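Local structure of hypothetical protein (Bacteroides caccae, 4M8R) at residues F117-N123 with Y416-A422. The protein is of unknown function, but probably folds into an immunoglobulin-like domain followed by a WD40-like beta-propeller. Coordinates in Å, arbitrary orientation, origin at the centre of the assembly. Numbering follows the deposited sequence.
Sequences FRLYGIN and YNSVVWA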
loop_
_atom_site.group_PDB
_atom_site.type_symbol
_atom_site.label_atom_id
_atom_site.label_comp_id
_atom_site.label_asym_id
_atom_site.label_seq_id
_atom_site.Cartn_x
_atom_site.Cartn_y
_atom_site.Cartn_z
ATOM N N PHE A 117 16.353 12.803 -8.684
ATOM C CA PHE A 117 17.574 12.825 -7.893
ATOM C C PHE A 117 18.648 13.675 -8.553
ATOM O O PHE A 117 18.870 13.577 -9.746
ATOM C CB PHE A 117 18.085 11.401 -7.635
ATOM C CG PHE A 117 17.501 10.780 -6.406
ATOM C CD1 PHE A 117 16.298 10.094 -6.465
ATOM C CD2 PHE A 117 18.137 10.916 -5.179
ATOM C CE1 PHE A 117 15.742 9.541 -5.327
ATOM C CE2 PHE A 117 17.590 10.365 -4.033
ATOM C CZ PHE A 117 16.388 9.678 -4.108
ATOM N N ARG A 118 19.304 14.504 -7.746
ATOM C CA ARG A 118 20.325 15.436 -8.216
ATOM C C ARG A 118 21.567 15.313 -7.338
ATOM O O ARG A 118 21.466 15.013 -6.147
ATOM C CB ARG A 118 19.777 16.863 -8.172
ATOM C CG ARG A 118 18.542 17.051 -9.043
ATOM C CD ARG A 118 17.926 18.434 -8.940
ATOM N NE ARG A 118 16.740 18.532 -9.785
ATOM C CZ ARG A 118 15.964 19.610 -9.889
ATOM N NH1 ARG A 118 16.243 20.714 -9.206
ATOM N NH2 ARG A 118 14.902 19.588 -10.688
ATOM N N LEU A 119 22.735 15.526 -7.932
ATOM C CA LEU A 119 23.997 15.381 -7.216
ATOM C C LEU A 119 24.512 16.751 -6.780
ATOM O O LEU A 119 24.580 17.682 -7.590
ATOM C CB LEU A 119 25.029 14.691 -8.106
ATOM C CG LEU A 119 26.313 14.247 -7.417
ATOM C CD1 LEU A 119 26.053 13.129 -6.420
ATOM C CD2 LEU A 119 27.326 13.812 -8.463
ATOM N N TYR A 120 24.875 16.861 -5.503
ATOM C CA TYR A 120 25.340 18.115 -4.921
ATOM C C TYR A 120 26.728 17.937 -4.323
ATOM O O TYR A 120 27.003 16.926 -3.688
ATOM C CB TYR A 120 24.380 18.578 -3.826
ATOM C CG TYR A 120 22.962 18.799 -4.292
ATOM C CD1 TYR A 120 22.068 17.738 -4.387
ATOM C CD2 TYR A 120 22.510 20.070 -4.635
ATOM C CE1 TYR A 120 20.768 17.934 -4.817
ATOM C CE2 TYR A 120 21.210 20.279 -5.065
ATOM C CZ TYR A 120 20.343 19.207 -5.156
ATOM O OH TYR A 120 19.050 19.411 -5.582
ATOM N N GLY A 121 27.593 18.926 -4.522
ATOM C CA GLY A 121 28.948 18.904 -3.969
ATOM C C GLY A 121 29.163 19.994 -2.932
ATOM O O GLY A 121 28.582 21.078 -3.032
ATOM N N ILE A 122 30.014 19.711 -1.949
ATOM C CA ILE A 122 30.392 20.700 -0.937
ATOM C C ILE A 122 31.629 21.466 -1.410
ATOM O O ILE A 122 32.704 20.881 -1.555
ATOM C CB ILE A 122 30.735 20.049 0.425
ATOM C CG1 ILE A 122 29.726 18.958 0.801
ATOM C CG2 ILE A 122 30.809 21.110 1.516
ATOM C CD1 ILE A 122 28.299 19.434 0.921
ATOM N N ASN A 123 31.476 22.768 -1.652
ATOM C CA ASN A 123 32.600 23.610 -2.049
ATOM C C ASN A 123 33.210 24.287 -0.822
ATOM O O ASN A 123 32.660 25.257 -0.299
ATOM C CB ASN A 123 32.155 24.657 -3.070
ATOM C CG ASN A 123 33.320 25.384 -3.706
ATOM O OD1 ASN A 123 33.612 26.529 -3.364
ATOM N ND2 ASN A 123 34.008 24.714 -4.624
ATOM N N TYR A 416 35.370 19.060 -5.253
ATOM C CA TYR A 416 34.681 18.665 -4.021
ATOM C C TYR A 416 35.352 17.453 -3.383
ATOM O O TYR A 416 35.909 16.604 -4.082
ATOM C CB TYR A 416 33.225 18.270 -4.306
ATOM C CG TYR A 416 32.454 19.172 -5.246
ATOM C CD1 TYR A 416 32.180 20.489 -4.909
ATOM C CD2 TYR A 416 31.968 18.691 -6.458
ATOM C CE1 TYR A 416 31.465 21.313 -5.762
ATOM C CE2 TYR A 416 31.248 19.509 -7.318
ATOM C CZ TYR A 416 31.001 20.817 -6.963
ATOM O OH TYR A 416 30.290 21.634 -7.808
ATOM N N ASN A 417 35.270 17.368 -2.056
ATOM C CA ASN A 417 35.639 16.149 -1.318
ATOM C C ASN A 417 34.420 15.323 -0.921
ATOM O O ASN A 417 34.539 14.124 -0.657
ATOM C CB ASN A 417 36.442 16.488 -0.054
ATOM C CG ASN A 417 37.933 16.589 -0.314
ATOM O OD1 ASN A 417 38.515 15.739 -0.989
ATOM N ND2 ASN A 417 38.564 17.621 0.236
ATOM N N SER A 418 33.259 15.968 -0.862
ATOM C CA SER A 418 32.012 15.286 -0.552
ATOM C C SER A 418 30.967 15.623 -1.597
ATOM O O SER A 418 30.771 16.793 -1.939
ATOM C CB SER A 418 31.506 15.704 0.826
ATOM O OG SER A 418 32.504 15.508 1.809
ATOM N N VAL A 419 30.310 14.589 -2.111
ATOM C CA VAL A 419 29.124 14.766 -2.942
ATOM C C VAL A 419 28.000 13.907 -2.387
ATOM O O VAL A 419 28.251 12.900 -1.727
ATOM C CB VAL A 419 29.369 14.410 -4.423
ATOM C CG1 VAL A 419 30.327 15.409 -5.051
ATOM C CG2 VAL A 419 29.880 12.983 -4.576
ATOM N N VAL A 420 26.766 14.309 -2.664
ATOM C CA VAL A 420 25.598 13.626 -2.136
ATOM C C VAL A 420 24.456 13.649 -3.140
ATOM O O VAL A 420 24.165 14.683 -3.737
ATOM C CB VAL A 420 25.148 14.255 -0.792
ATOM C CG1 VAL A 420 24.970 15.766 -0.919
ATOM C CG2 VAL A 420 23.868 13.605 -0.288
ATOM N N TRP A 421 23.824 12.497 -3.334
ATOM C CA TRP A 421 22.586 12.421 -4.102
ATOM C C TRP A 421 21.422 12.882 -3.223
ATOM O O TRP A 421 21.363 12.543 -2.039
ATOM C CB TRP A 421 22.325 10.988 -4.560
ATOM C CG TRP A 421 23.077 10.561 -5.789
ATOM C CD1 TRP A 421 24.054 9.617 -5.863
ATOM C CD2 TRP A 421 22.889 11.051 -7.121
ATOM N NE1 TRP A 421 24.490 9.489 -7.153
ATOM C CE2 TRP A 421 23.794 10.357 -7.947
ATOM C CE3 TRP A 421 22.046 12.007 -7.693
ATOM C CZ2 TRP A 421 23.884 10.587 -9.322
ATOM C CZ3 TRP A 421 22.135 12.240 -9.060
ATOM C CH2 TRP A 421 23.048 11.531 -9.860
ATOM N N ALA A 422 20.495 13.645 -3.795
ATOM C CA ALA A 422 19.360 14.139 -3.019
ATOM C C ALA A 422 18.145 14.468 -3.857
ATOM O O ALA A 422 18.260 14.862 -5.015
ATOM C CB ALA A 422 19.763 15.362 -2.217
HETATM O O HOH W 1 17.382 17.577 -5.170
HETATM O O HOH W 2 33.924 18.575 -0.242
#
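Leu119 and Trp421 form the apolar centre on one face of this antiparallel pair, which is consistent with the "Velcro" closure of a beta-propeller: strand 419-422, from the chain's C-terminal end, joins three strands from the start of the propeller (118-123, 128-133 and 143-145) as edge strand of a four-stranded blade. The branched Leu119 lays CD1 over the flat indole, 3.8 Å from the centroid of the Trp421 five-membered ring, a CH-pi contact, and also 4.1 Å from Val419 CB. On the opposite face Tyr120 CE1 meets Ala422 CB at 3.8 Å. There the compact Val420 and Ala422 pack on Leu164 of the next blade; from the Leu119 face, Trp421 NE1 hydrogen-bonds to Thr383 OG1 of the preceding one, so the shared blade is wedged between its neighbours.

Farther along, Gly121 gives Tyr416 room: its CA lies 3.7 Å from the ring centroid, over the face, where a CB would be only 2.4 Å from Tyr416 CD2. Glu130 hydrogen-bonds to the Tyr416 hydroxyl.

Arg118–Ala422 and Tyr120–Val420 are hydrogen-bonded pairs: Arg118 N to Ala422 O and Ala422 N to Arg118 O are both 2.9 Å, Tyr120 N to Val420 O 2.9 Å and Val420 N to Tyr120 O 2.8 Å; Ile122 N then hydrogen-bonds to Ser418 O at 3.0 Å. At the polar edges, Arg118 reaches Asp116 in a salt bridge. One water joins Tyr120 OH to Ala422 O; another donates to Ile122 O (2.9 Å) and accepts from Asn417 N (2.6 Å).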